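Local coordinates for protein walker-type atpase (Pyrococcus abyssi, PDB 2QEN) that is of unknown function but binds ADP and magnesium in a Walker-type nucleotide site, and probably acts as an ATPase, at residues P7-S21 with V42-E54. The protein carries 1 engineered substitution. Residues are numbered along the deposited sequence; the frame is centred on the assembly and turned at random.
Engineered in segment 7-21: Ser21 (natural residue Phe). With MG (magnesium ion), chain B; ADP (adenosine-5'-diphosphate), chain C.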
# COMPACT_ATOMS: atom_id res chain seq x y z
N PRO A 7 12.86 4.84 5.84
CA PRO A 7 11.86 3.78 6.02
C PRO A 7 11.89 3.12 7.40
O PRO A 7 12.95 2.85 7.94
CB PRO A 7 12.24 2.76 4.94
CG PRO A 7 13.00 3.53 3.92
CD PRO A 7 13.77 4.55 4.72
N LYS A 8 10.71 2.87 7.95
CA LYS A 8 10.60 2.20 9.24
C LYS A 8 10.50 0.69 9.04
O LYS A 8 9.68 0.21 8.25
CB LYS A 8 9.42 2.77 10.03
CG LYS A 8 9.61 4.27 10.32
CD LYS A 8 8.51 4.89 11.13
CE LYS A 8 8.70 6.42 11.21
NZ LYS A 8 10.03 6.89 11.74
N THR A 9 11.34 -0.05 9.76
CA THR A 9 11.54 -1.47 9.49
C THR A 9 11.35 -2.38 10.72
O THR A 9 11.31 -3.60 10.57
CB THR A 9 12.97 -1.74 8.91
OG1 THR A 9 13.95 -1.39 9.89
CG2 THR A 9 13.22 -0.92 7.65
N ARG A 10 11.23 -1.79 11.90
CA ARG A 10 11.11 -2.55 13.15
C ARG A 10 9.86 -2.16 13.92
O ARG A 10 9.39 -1.03 13.81
CB ARG A 10 12.34 -2.33 14.06
CG ARG A 10 13.71 -2.52 13.40
CD ARG A 10 14.83 -2.51 14.42
NE ARG A 10 14.96 -1.24 15.15
CZ ARG A 10 14.74 -1.08 16.46
NH1 ARG A 10 14.36 -2.10 17.22
NH2 ARG A 10 14.91 0.12 17.01
N ARG A 11 9.37 -3.10 14.72
CA ARG A 11 8.20 -2.93 15.58
C ARG A 11 8.34 -1.74 16.56
O ARG A 11 7.40 -0.96 16.71
CB ARG A 11 7.91 -4.23 16.34
CG ARG A 11 6.78 -4.15 17.38
CD ARG A 11 5.50 -4.83 16.88
NE ARG A 11 4.30 -4.02 17.15
CZ ARG A 11 3.65 -3.31 16.23
NH1 ARG A 11 4.06 -3.30 14.96
NH2 ARG A 11 2.58 -2.61 16.57
N GLU A 12 9.50 -1.61 17.21
CA GLU A 12 9.72 -0.54 18.20
C GLU A 12 9.77 0.86 17.54
O GLU A 12 9.75 1.88 18.23
CB GLU A 12 10.97 -0.79 19.08
CG GLU A 12 10.84 -1.98 20.08
CD GLU A 12 11.68 -1.85 21.38
OE1 GLU A 12 12.18 -0.75 21.72
OE2 GLU A 12 11.82 -2.88 22.08
N ASP A 13 9.81 0.89 16.21
CA ASP A 13 9.82 2.14 15.44
C ASP A 13 8.45 2.55 14.88
O ASP A 13 8.31 3.59 14.24
CB ASP A 13 10.86 2.03 14.31
CG ASP A 13 12.23 1.62 14.83
OD1 ASP A 13 12.51 1.84 16.03
OD2 ASP A 13 13.03 1.06 14.04
N ILE A 14 7.44 1.73 15.15
CA ILE A 14 6.08 1.92 14.64
C ILE A 14 5.19 2.38 15.80
O ILE A 14 5.09 1.68 16.80
CB ILE A 14 5.53 0.58 14.00
CG1 ILE A 14 6.20 0.29 12.64
CG2 ILE A 14 3.99 0.57 13.86
CD1 ILE A 14 6.14 1.45 11.67
N PHE A 15 4.57 3.56 15.65
CA PHE A 15 3.57 4.03 16.62
C PHE A 15 2.30 3.19 16.51
O PHE A 15 1.80 2.95 15.42
CB PHE A 15 3.25 5.52 16.42
CG PHE A 15 2.43 6.13 17.54
CD1 PHE A 15 3.06 6.60 18.69
CD2 PHE A 15 1.04 6.24 17.45
CE1 PHE A 15 2.32 7.16 19.74
CE2 PHE A 15 0.29 6.81 18.49
CZ PHE A 15 0.93 7.27 19.64
N ASP A 16 1.78 2.79 17.68
CA ASP A 16 0.64 1.86 17.83
C ASP A 16 0.60 0.67 16.87
O ASP A 16 1.53 -0.13 16.83
CB ASP A 16 -0.71 2.58 17.84
CG ASP A 16 -1.63 2.07 18.97
OD1 ASP A 16 -1.70 0.82 19.18
OD2 ASP A 16 -2.25 2.92 19.67
N ARG A 17 -0.50 0.58 16.11
CA ARG A 17 -0.77 -0.54 15.19
C ARG A 17 -0.77 -1.93 15.84
O ARG A 17 -0.51 -2.94 15.19
CB ARG A 17 0.16 -0.51 13.96
CG ARG A 17 0.02 0.73 13.06
CD ARG A 17 -1.40 0.95 12.54
NE ARG A 17 -1.47 1.96 11.47
CZ ARG A 17 -2.58 2.63 11.14
NH1 ARG A 17 -3.71 2.41 11.81
NH2 ARG A 17 -2.56 3.52 10.15
N GLU A 18 -1.07 -1.96 17.14
CA GLU A 18 -1.05 -3.22 17.90
C GLU A 18 -2.26 -4.12 17.59
O GLU A 18 -2.13 -5.34 17.58
CB GLU A 18 -0.90 -2.93 19.39
CG GLU A 18 0.55 -2.61 19.78
CD GLU A 18 0.66 -1.48 20.77
OE1 GLU A 18 -0.01 -1.54 21.82
OE2 GLU A 18 1.43 -0.51 20.49
N GLU A 19 -3.41 -3.50 17.34
CA GLU A 19 -4.61 -4.20 16.89
C GLU A 19 -4.38 -4.78 15.49
O GLU A 19 -4.70 -5.94 15.23
CB GLU A 19 -5.82 -3.25 16.85
CG GLU A 19 -5.90 -2.17 17.98
CD GLU A 19 -4.90 -1.00 17.82
OE1 GLU A 19 -4.61 -0.56 16.69
OE2 GLU A 19 -4.41 -0.51 18.87
N GLU A 20 -3.82 -3.97 14.60
CA GLU A 20 -3.55 -4.34 13.21
C GLU A 20 -2.54 -5.49 13.09
O GLU A 20 -2.70 -6.38 12.25
CB GLU A 20 -3.07 -3.12 12.42
CG GLU A 20 -4.13 -2.07 12.14
CD GLU A 20 -4.34 -1.07 13.29
OE1 GLU A 20 -3.74 -1.24 14.38
OE2 GLU A 20 -5.10 -0.10 13.10
N SER A 21 -1.51 -5.44 13.92
CA SER A 21 -0.48 -6.48 13.94
C SER A 21 -1.06 -7.84 14.41
O SER A 21 -0.81 -8.87 13.78
CB SER A 21 0.70 -6.03 14.81
OG SER A 21 1.69 -7.04 14.86
N VAL A 42 -1.12 5.26 4.54
CA VAL A 42 -1.75 4.93 5.81
C VAL A 42 -0.82 4.13 6.73
O VAL A 42 -1.04 4.09 7.94
CB VAL A 42 -3.10 4.17 5.57
CG1 VAL A 42 -2.87 2.66 5.24
CG2 VAL A 42 -4.03 4.38 6.75
N GLY A 43 0.19 3.48 6.16
CA GLY A 43 1.18 2.74 6.93
C GLY A 43 1.29 1.24 6.69
O GLY A 43 1.80 0.53 7.57
N LYS A 44 0.83 0.75 5.53
CA LYS A 44 0.88 -0.70 5.20
C LYS A 44 2.28 -1.27 5.04
O LYS A 44 2.60 -2.32 5.62
CB LYS A 44 0.06 -1.03 3.93
CG LYS A 44 -1.41 -0.57 3.92
CD LYS A 44 -2.11 -0.97 2.62
CE LYS A 44 -1.63 -0.17 1.40
NZ LYS A 44 -1.77 1.35 1.56
N SER A 45 3.12 -0.62 4.22
CA SER A 45 4.51 -1.11 4.06
C SER A 45 5.26 -1.15 5.39
O SER A 45 5.96 -2.12 5.69
CB SER A 45 5.29 -0.26 3.06
OG SER A 45 4.86 -0.54 1.75
N SER A 46 5.10 -0.09 6.17
CA SER A 46 5.76 0.04 7.46
C SER A 46 5.37 -1.06 8.43
O SER A 46 6.23 -1.67 9.03
CB SER A 46 5.46 1.41 8.08
OG SER A 46 5.82 2.43 7.16
N LEU A 47 4.05 -1.31 8.55
CA LEU A 47 3.53 -2.39 9.37
C LEU A 47 4.06 -3.75 8.89
O LEU A 47 4.49 -4.56 9.69
CB LEU A 47 1.99 -2.38 9.36
CG LEU A 47 1.27 -3.48 10.15
CD1 LEU A 47 1.45 -3.29 11.69
CD2 LEU A 47 -0.20 -3.55 9.77
N LEU A 48 4.05 -3.95 7.57
CA LEU A 48 4.54 -5.19 6.97
C LEU A 48 6.04 -5.43 7.20
O LEU A 48 6.42 -6.55 7.55
CB LEU A 48 4.20 -5.25 5.47
CG LEU A 48 4.51 -6.57 4.76
CD1 LEU A 48 3.85 -7.79 5.46
CD2 LEU A 48 4.10 -6.49 3.29
N ARG A 49 6.88 -4.40 7.03
CA ARG A 49 8.31 -4.53 7.32
C ARG A 49 8.62 -4.87 8.78
O ARG A 49 9.48 -5.71 9.06
CB ARG A 49 9.09 -3.27 6.92
CG ARG A 49 9.35 -3.12 5.41
CD ARG A 49 10.35 -2.01 5.11
NE ARG A 49 9.80 -0.70 5.47
CZ ARG A 49 9.12 0.09 4.65
NH1 ARG A 49 8.89 -0.27 3.39
NH2 ARG A 49 8.66 1.24 5.10
N ALA A 50 7.92 -4.20 9.70
CA ALA A 50 8.01 -4.49 11.14
C ALA A 50 7.59 -5.93 11.46
O ALA A 50 8.24 -6.61 12.24
CB ALA A 50 7.17 -3.49 11.92
N PHE A 51 6.50 -6.38 10.84
CA PHE A 51 5.98 -7.74 10.99
C PHE A 51 6.98 -8.79 10.51
O PHE A 51 7.20 -9.80 11.17
CB PHE A 51 4.68 -7.85 10.18
CG PHE A 51 3.86 -9.08 10.46
CD1 PHE A 51 3.04 -9.15 11.58
CD2 PHE A 51 3.87 -10.16 9.57
CE1 PHE A 51 2.26 -10.25 11.82
CE2 PHE A 51 3.10 -11.28 9.80
CZ PHE A 51 2.29 -11.34 10.94
N LEU A 52 7.60 -8.55 9.34
CA LEU A 52 8.59 -9.48 8.79
C LEU A 52 9.93 -9.40 9.52
O LEU A 52 10.72 -10.34 9.43
CB LEU A 52 8.80 -9.28 7.28
CG LEU A 52 7.59 -9.56 6.38
CD1 LEU A 52 7.83 -9.03 4.96
CD2 LEU A 52 7.27 -11.05 6.37
N ASN A 53 10.19 -8.29 10.22
CA ASN A 53 11.42 -8.13 11.00
C ASN A 53 11.59 -9.26 12.02
O ASN A 53 12.70 -9.70 12.30
CB ASN A 53 11.46 -6.76 11.70
CG ASN A 53 12.82 -6.44 12.31
OD1 ASN A 53 13.86 -6.54 11.65
ND2 ASN A 53 12.82 -6.01 13.58
N GLU A 54 10.46 -9.73 12.55
CA GLU A 54 10.47 -10.77 13.58
C GLU A 54 10.13 -12.16 13.03
O GLU A 54 10.37 -13.17 13.70
CB GLU A 54 9.51 -10.39 14.72
CG GLU A 54 10.10 -9.33 15.66
CD GLU A 54 9.07 -8.72 16.60
OE1 GLU A 54 8.59 -9.42 17.51
OE2 GLU A 54 8.74 -7.53 16.42
MG MG B . 3.40 0.80 0.57
PB ADP C . 1.61 2.72 2.61
O1B ADP C . 0.32 2.40 3.34
O2B ADP C . 2.46 1.49 2.39
O3B ADP C . 1.46 3.55 1.37
PA ADP C . 3.87 3.54 4.33
O1A ADP C . 3.99 2.33 5.21
O2A ADP C . 4.93 3.84 3.31
O3A ADP C . 2.39 3.66 3.66
O5' ADP C . 3.76 4.78 5.36
C5' ADP C . 3.95 6.15 4.97
C4' ADP C . 4.96 6.78 5.93
O4' ADP C . 4.33 7.13 7.17
C3' ADP C . 6.12 5.87 6.34
O3' ADP C . 7.26 6.01 5.50
C2' ADP C . 6.49 6.37 7.70
O2' ADP C . 7.10 7.64 7.49
C1' ADP C . 5.16 6.77 8.28
N9 ADP C . 4.43 5.77 9.10
C8 ADP C . 3.44 4.98 8.64
N7 ADP C . 2.91 4.24 9.64
C5 ADP C . 3.56 4.56 10.77
C6 ADP C . 3.50 4.16 12.19
N6 ADP C . 2.61 3.24 12.62
N1 ADP C . 4.37 4.75 13.06
C2 ADP C . 5.26 5.66 12.65
N3 ADP C . 5.36 6.10 11.38
C4 ADP C . 4.56 5.59 10.41
O HOH W 1 8.41 3.51 6.69
O HOH W 2 1.24 1.79 10.03
O HOH W 3 1.93 -0.76 0.40
O HOH W 4 4.56 0.27 -1.11
O HOH W 5 4.84 2.32 0.87
O HOH W 6 2.46 2.25 -0.83
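Arg10 and Ala50 bring the two backbones to within 4.2 Å, CA to CA, where residues 7-21 run as a loop and a short 3-10 turn over helix 44-54 before entering a helix of their own at Glu18. At this crossing Thr9 O meets Ala50 CA in a CA-H...O contact, and the Ala50 methyl packs under Arg10 C and Arg11 N.

Arg49 holds the start of the loop to the helix. Its NE donates to Lys8 O at 2.9 Å, nearly straight at 163°; the oxygen lies in the guanidinium plane, while NE sits above the carbonyl plane instead of on a lone pair. The chain bends at chi3 (-66°), laying one face of the guanidinium over Ser45 O, one turn earlier in its own helix, and leaving the opposite face to Pro7 CB. A lysine in its place would probably leave Lys8 O without that in-plane N-H and Pro7 without the flat surface it packs on. One water ties Lys8 N to Ser46 OG and ADP O3', with a weak bond from Arg49 NH2.

Farther along, Ile14 sends CD1 to Ser46 CB (3.7 Å) and CG2 to the adenine N6. Arg17, bent at chi2 (-56°), reaches across Val42, and NH2 donates to Val42 O at 2.7 Å; a second water joins Arg17 NE to Gly43 O and ADP N6. Leu47 fits CD1 against Arg17 CB and CD2 against Glu20 CB.

Between the segments lies ADP: Phe15 N and O pair with adenine N1 and N6, while amides of Gly43 to Ser46 grip the phosphates and Ser45 OG binds magnesium. This is the Walker A P-loop and its helix in a P-loop NTPase fold, roofed by an N-terminal loop whose backbone pairing is consistent with adenine recognition.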